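Local coordinates for regulatory protein SWI6 (Saccharomyces cerevisiae, PDB 2XFV) that forms part of the SBF and MBF transcription complexes, pairing with SWI4 or MBP1 to drive cell-cycle-dependent gene expression, and is represented here by its amino-terminal domain, at residues K62-H66 with Y67-V71; I81-E84 with K85-L89. All coordinates share one frame; numbering follows the deposited sequence.

Interaction 1 (K62-H66 with Y67-V71); sequences KLLAH and YGIAV
Tyr67 N donates to Leu63 O at 3.0 Å, an ordinary helical bond. At the next acceptor the pattern changes. Ile69 N reaches back to Leu64 O, also at 3.0 Å, and lies in the carbonyl plane on a lone pair. Leu64 O has a second grip from a water, which donates to it and to Ile69 O and so bridges the two residues. Gly68 N adds a weak bond to Ala65 O. Gly68 has positive phi (60°), and with these bonds back into the last turn the ending of helix 57-67 is a Schellman motif. It turns the chain toward strand 72-73.

The two rings at the turn form a T-shaped pair. The edge of His66 meets the face of Tyr67, with planes at 86°. His66 CD2 stands 3.6 Å above the Tyr67 plane, over the ring centre. The His66 ring gets there because CG is anti to the backbone N (chi1 178°). At its edge, the Tyr67 ring meets Leu63, whose CD2 lies in the ring plane, 4.0 Å from CE2. These two side chains run side by side. Beyond the turn, Leu64 CD2 packs 3.7 Å from Ile69 CG2, and the side chains cross at about a right angle. Val71 CG1 touches the same methyl more loosely. Tyr67 also packs on helix 34-43, through Leu37, Tyr40 and His41, and Ile69 packs on Leu89 of helix 83-92.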
loop_
_atom_site.group_PDB
_atom_site.type_symbol
_atom_site.label_atom_id
_atom_site.label_comp_id
_atom_site.label_asym_id
_atom_site.label_seq_id
_atom_site.Cartn_x
_atom_site.Cartn_y
_atom_site.Cartn_z
ATOM N N LYS A 62 -19.569 7.412 -13.264
ATOM C CA LYS A 62 -18.747 8.608 -13.076
ATOM C C LYS A 62 -17.479 8.318 -12.288
ATOM O O LYS A 62 -16.429 8.892 -12.569
ATOM C CB LYS A 62 -19.536 9.700 -12.344
ATOM C CG LYS A 62 -20.178 10.741 -13.238
ATOM C CD LYS A 62 -21.358 10.191 -13.988
ATOM C CE LYS A 62 -22.357 11.295 -14.282
ATOM N NZ LYS A 62 -23.683 10.736 -14.651
ATOM N N LEU A 63 -17.588 7.456 -11.281
ATOM C CA LEU A 63 -16.437 7.099 -10.454
ATOM C C LEU A 63 -15.436 6.233 -11.229
ATOM O O LEU A 63 -14.226 6.440 -11.141
ATOM C CB LEU A 63 -16.897 6.368 -9.185
ATOM C CG LEU A 63 -17.730 7.181 -8.185
ATOM C CD1 LEU A 63 -18.294 6.262 -7.116
ATOM C CD2 LEU A 63 -16.902 8.305 -7.541
ATOM N N LEU A 64 -15.946 5.261 -11.982
ATOM C CA LEU A 64 -15.081 4.397 -12.785
ATOM C C LEU A 64 -14.334 5.226 -13.820
ATOM O O LEU A 64 -13.143 5.007 -14.069
ATOM C CB LEU A 64 -15.888 3.295 -13.483
ATOM C CG LEU A 64 -16.551 2.239 -12.579
ATOM C CD1 LEU A 64 -17.358 1.202 -13.405
ATOM C CD2 LEU A 64 -15.515 1.526 -11.724
ATOM N N ALA A 65 -15.041 6.168 -14.440
ATOM C CA ALA A 65 -14.414 7.037 -15.439
ATOM C C ALA A 65 -13.344 7.944 -14.810
ATOM O O ALA A 65 -12.199 8.025 -15.295
ATOM C CB ALA A 65 -15.478 7.874 -16.164
ATOM N N HIS A 66 -13.710 8.621 -13.729
ATOM C CA HIS A 66 -12.806 9.592 -13.099
ATOM C C HIS A 66 -11.528 8.946 -12.545
ATOM O O HIS A 66 -10.419 9.469 -12.725
ATOM C CB HIS A 66 -13.533 10.354 -11.986
ATOM C CG HIS A 66 -12.662 11.329 -11.258
ATOM N ND1 HIS A 66 -12.286 12.541 -11.800
ATOM C CD2 HIS A 66 -12.083 11.267 -10.035
ATOM C CE1 HIS A 66 -11.518 13.187 -10.938
ATOM N NE2 HIS A 66 -11.379 12.434 -9.861
ATOM N N TYR A 67 -11.684 7.808 -11.873
ATOM C CA TYR A 67 -10.547 7.134 -11.240
ATOM C C TYR A 67 -9.846 6.143 -12.168
ATOM O O TYR A 67 -8.880 5.491 -11.771
ATOM C CB TYR A 67 -10.970 6.449 -9.932
ATOM C CG TYR A 67 -11.306 7.453 -8.845
ATOM C CD1 TYR A 67 -10.299 8.181 -8.216
ATOM C CD2 TYR A 67 -12.628 7.709 -8.485
ATOM C CE1 TYR A 67 -10.591 9.118 -7.238
ATOM C CE2 TYR A 67 -12.938 8.649 -7.497
ATOM C CZ TYR A 67 -11.909 9.350 -6.883
ATOM O OH TYR A 67 -12.188 10.289 -5.915
ATOM N N GLY A 68 -10.327 6.043 -13.405
ATOM C CA GLY A 68 -9.703 5.181 -14.399
ATOM C C GLY A 68 -9.673 3.725 -13.974
ATOM O O GLY A 68 -8.659 3.033 -14.111
ATOM N N ILE A 69 -10.794 3.253 -13.447
ATOM C CA ILE A 69 -10.884 1.886 -12.962
ATOM C C ILE A 69 -11.496 0.973 -14.030
ATOM O O ILE A 69 -12.659 1.139 -14.396
ATOM C CB ILE A 69 -11.777 1.815 -11.697
ATOM C CG1 ILE A 69 -11.172 2.666 -10.568
ATOM C CG2 ILE A 69 -12.002 0.347 -11.269
ATOM C CD1 ILE A 69 -12.139 2.938 -9.415
ATOM N N ALA A 70 -10.717 0.015 -14.533
ATOM C CA ALA A 70 -11.251 -1.002 -15.447
ATOM C C ALA A 70 -11.934 -2.090 -14.630
ATOM O O ALA A 70 -11.549 -2.332 -13.474
ATOM C CB ALA A 70 -10.124 -1.615 -16.287
ATOM N N VAL A 71 -12.924 -2.757 -15.222
ATOM C CA VAL A 71 -13.638 -3.831 -14.531
ATOM C C VAL A 71 -13.714 -5.096 -15.376
ATOM O O VAL A 71 -13.787 -5.034 -16.612
ATOM C CB VAL A 71 -15.072 -3.410 -14.075
ATOM C CG1 VAL A 71 -14.999 -2.206 -13.093
ATOM C CG2 VAL A 71 -15.947 -3.073 -15.278
HETATM O O HOH W 1 -12.870 3.205 -16.509
#

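Interaction 2 (I81-E84 with K85-L89); sequences IELE and KCLQL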
loop_
_atom_site.group_PDB
_atom_site.type_symbol
_atom_site.label_atom_id
_atom_site.label_comp_id
_atom_site.label_asym_id
_atom_site.label_seq_id
_atom_site.Cartn_x
_atom_site.Cartn_y
_atom_site.Cartn_z
ATOM N N ILE A 81 -12.713 -6.229 -9.853
ATOM C CA ILE A 81 -11.466 -5.514 -10.164
ATOM C C ILE A 81 -10.224 -6.382 -9.931
ATOM O O ILE A 81 -10.269 -7.346 -9.172
ATOM C CB ILE A 81 -11.320 -4.203 -9.350
ATOM C CG1 ILE A 81 -11.305 -4.497 -7.837
ATOM C CG2 ILE A 81 -12.428 -3.219 -9.741
ATOM C CD1 ILE A 81 -10.992 -3.238 -6.958
ATOM N N GLU A 82 -9.113 -6.036 -10.585
ATOM C CA GLU A 82 -7.876 -6.797 -10.417
ATOM C C GLU A 82 -7.258 -6.589 -9.040
ATOM O O GLU A 82 -7.514 -5.586 -8.387
ATOM C CB GLU A 82 -6.858 -6.409 -11.496
ATOM C CG GLU A 82 -7.399 -6.633 -12.899
ATOM C CD GLU A 82 -6.359 -7.121 -13.874
ATOM O OE1 GLU A 82 -5.324 -6.438 -14.032
ATOM O OE2 GLU A 82 -6.589 -8.185 -14.493
ATOM N N LEU A 83 -6.444 -7.550 -8.613
ATOM C CA LEU A 83 -5.701 -7.455 -7.353
ATOM C C LEU A 83 -4.904 -6.160 -7.258
ATOM O O LEU A 83 -4.897 -5.496 -6.222
ATOM C CB LEU A 83 -4.738 -8.646 -7.237
ATOM C CG LEU A 83 -3.624 -8.618 -6.176
ATOM C CD1 LEU A 83 -4.194 -8.681 -4.756
ATOM C CD2 LEU A 83 -2.638 -9.762 -6.413
ATOM N N GLU A 84 -4.198 -5.803 -8.325
ATOM C CA GLU A 84 -3.357 -4.599 -8.260
ATOM C C GLU A 84 -4.178 -3.325 -8.096
ATOM O O GLU A 84 -3.753 -2.390 -7.409
ATOM C CB GLU A 84 -2.431 -4.508 -9.473
ATOM C CG GLU A 84 -1.256 -5.474 -9.342
ATOM C CD GLU A 84 -0.220 -5.332 -10.439
ATOM O OE1 GLU A 84 -0.078 -4.220 -11.011
ATOM O OE2 GLU A 84 0.468 -6.343 -10.702
ATOM N N LYS A 85 -5.349 -3.290 -8.730
ATOM C CA LYS A 85 -6.266 -2.158 -8.581
ATOM C C LYS A 85 -6.837 -2.117 -7.158
ATOM O O LYS A 85 -6.987 -1.039 -6.570
ATOM C CB LYS A 85 -7.381 -2.215 -9.650
ATOM C CG LYS A 85 -8.430 -1.074 -9.614
ATOM C CD LYS A 85 -7.805 0.341 -9.634
ATOM C CE LYS A 85 -7.148 0.715 -10.979
ATOM N NZ LYS A 85 -6.416 2.027 -10.877
ATOM N N CYS A 86 -7.150 -3.281 -6.593
ATOM C CA CYS A 86 -7.583 -3.324 -5.200
ATOM C C CYS A 86 -6.508 -2.702 -4.299
ATOM O O CYS A 86 -6.811 -1.850 -3.457
ATOM C CB CYS A 86 -7.902 -4.767 -4.765
ATOM S SG CYS A 86 -8.259 -4.958 -2.992
ATOM N N LEU A 87 -5.250 -3.095 -4.493
ATOM C CA LEU A 87 -4.157 -2.516 -3.691
ATOM C C LEU A 87 -4.008 -1.003 -3.914
ATOM O O LEU A 87 -3.815 -0.234 -2.961
ATOM C CB LEU A 87 -2.829 -3.244 -3.960
ATOM C CG LEU A 87 -2.796 -4.698 -3.460
ATOM C CD1 LEU A 87 -1.779 -5.555 -4.224
ATOM C CD2 LEU A 87 -2.522 -4.736 -1.964
ATOM N N GLN A 88 -4.106 -0.570 -5.165
ATOM C CA GLN A 88 -4.050 0.857 -5.466
ATOM C C GLN A 88 -5.130 1.660 -4.746
ATOM O O GLN A 88 -4.853 2.748 -4.223
ATOM C CB GLN A 88 -4.173 1.087 -6.972
ATOM C CG GLN A 88 -2.907 0.805 -7.737
ATOM C CD GLN A 88 -3.110 0.999 -9.215
ATOM O OE1 GLN A 88 -4.124 0.573 -9.766
ATOM N NE2 GLN A 88 -2.156 1.654 -9.868
ATOM N N LEU A 89 -6.360 1.146 -4.745
ATOM C CA LEU A 89 -7.477 1.816 -4.061
ATOM C C LEU A 89 -7.286 1.858 -2.538
ATOM O O LEU A 89 -7.560 2.875 -1.902
ATOM C CB LEU A 89 -8.835 1.173 -4.425
ATOM C CG LEU A 89 -9.274 1.291 -5.899
ATOM C CD1 LEU A 89 -10.581 0.518 -6.173
ATOM C CD2 LEU A 89 -9.407 2.752 -6.331
#
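Ile81 leads into helix 83-92 and packs back against Cys86 and Leu89 in its first turns. Glu82 stands at the N-cap position, directly before the helix. Three backbone bonds carry the helical pattern through this start: Cys86 N to Glu82 O at 2.9 Å, Leu87 N to Leu83 O, and Gln88 N to Glu84 O.

The tight side is apolar. Ile81 CD1 lies 3.8 Å from Cys86 CA and 3.9 Å from Leu89 CD1. Ile81 CG1 sits between the backbone N and the carbonyl carbon (chi1 60°), which carries CD1 in against the helix. Phe28 of strand 28-29 packs on Ile81, Leu83 and Cys86. A second apolar patch joins Leu83 and Leu87, which run alongside each other in the same direction, CD1 to CD1 at 4.0 Å. Leu83 also packs on Phe103 of the second subunit.

The polar side is looser, and Glu82 is solvent-exposed. Glu84 extends beyond CG, and its OE1 makes a weak hydrogen bond to Gln100 NE2 of the second subunit. One close approach remains on this side, Gln88 CG at 3.3 Å from Glu84 O. The Lys85 chain folds back at chi2 and chi3 (53° and 70°), bringing its amine to Gln88. There Lys85 NZ donates to Gln88 OE1 at 2.9 Å, from above the carbonyl plane and off the lone pairs.

Interaction 1 ends one helix and interaction 2 begins another; strand 72-73 follows the first, and strand 79-81 runs into the second. Interaction 1 has the more mixed chemistry: a water, an aromatic pair and a turn of the backbone. Interaction 2 relies on regular helical bonds, with aliphatic packing on one side and charged or amide groups on the other. It is nearer the chain centre and reaches the second subunit, which does not touch residues 62-71. The two meet in the buried core, where Ile69 CG2 is 3.9 Å from Ile81 CG2. Ile69 CD1 also lies 4.1 Å from Leu89 CD2, joining the loop after helix 57-67 to helix 83-92.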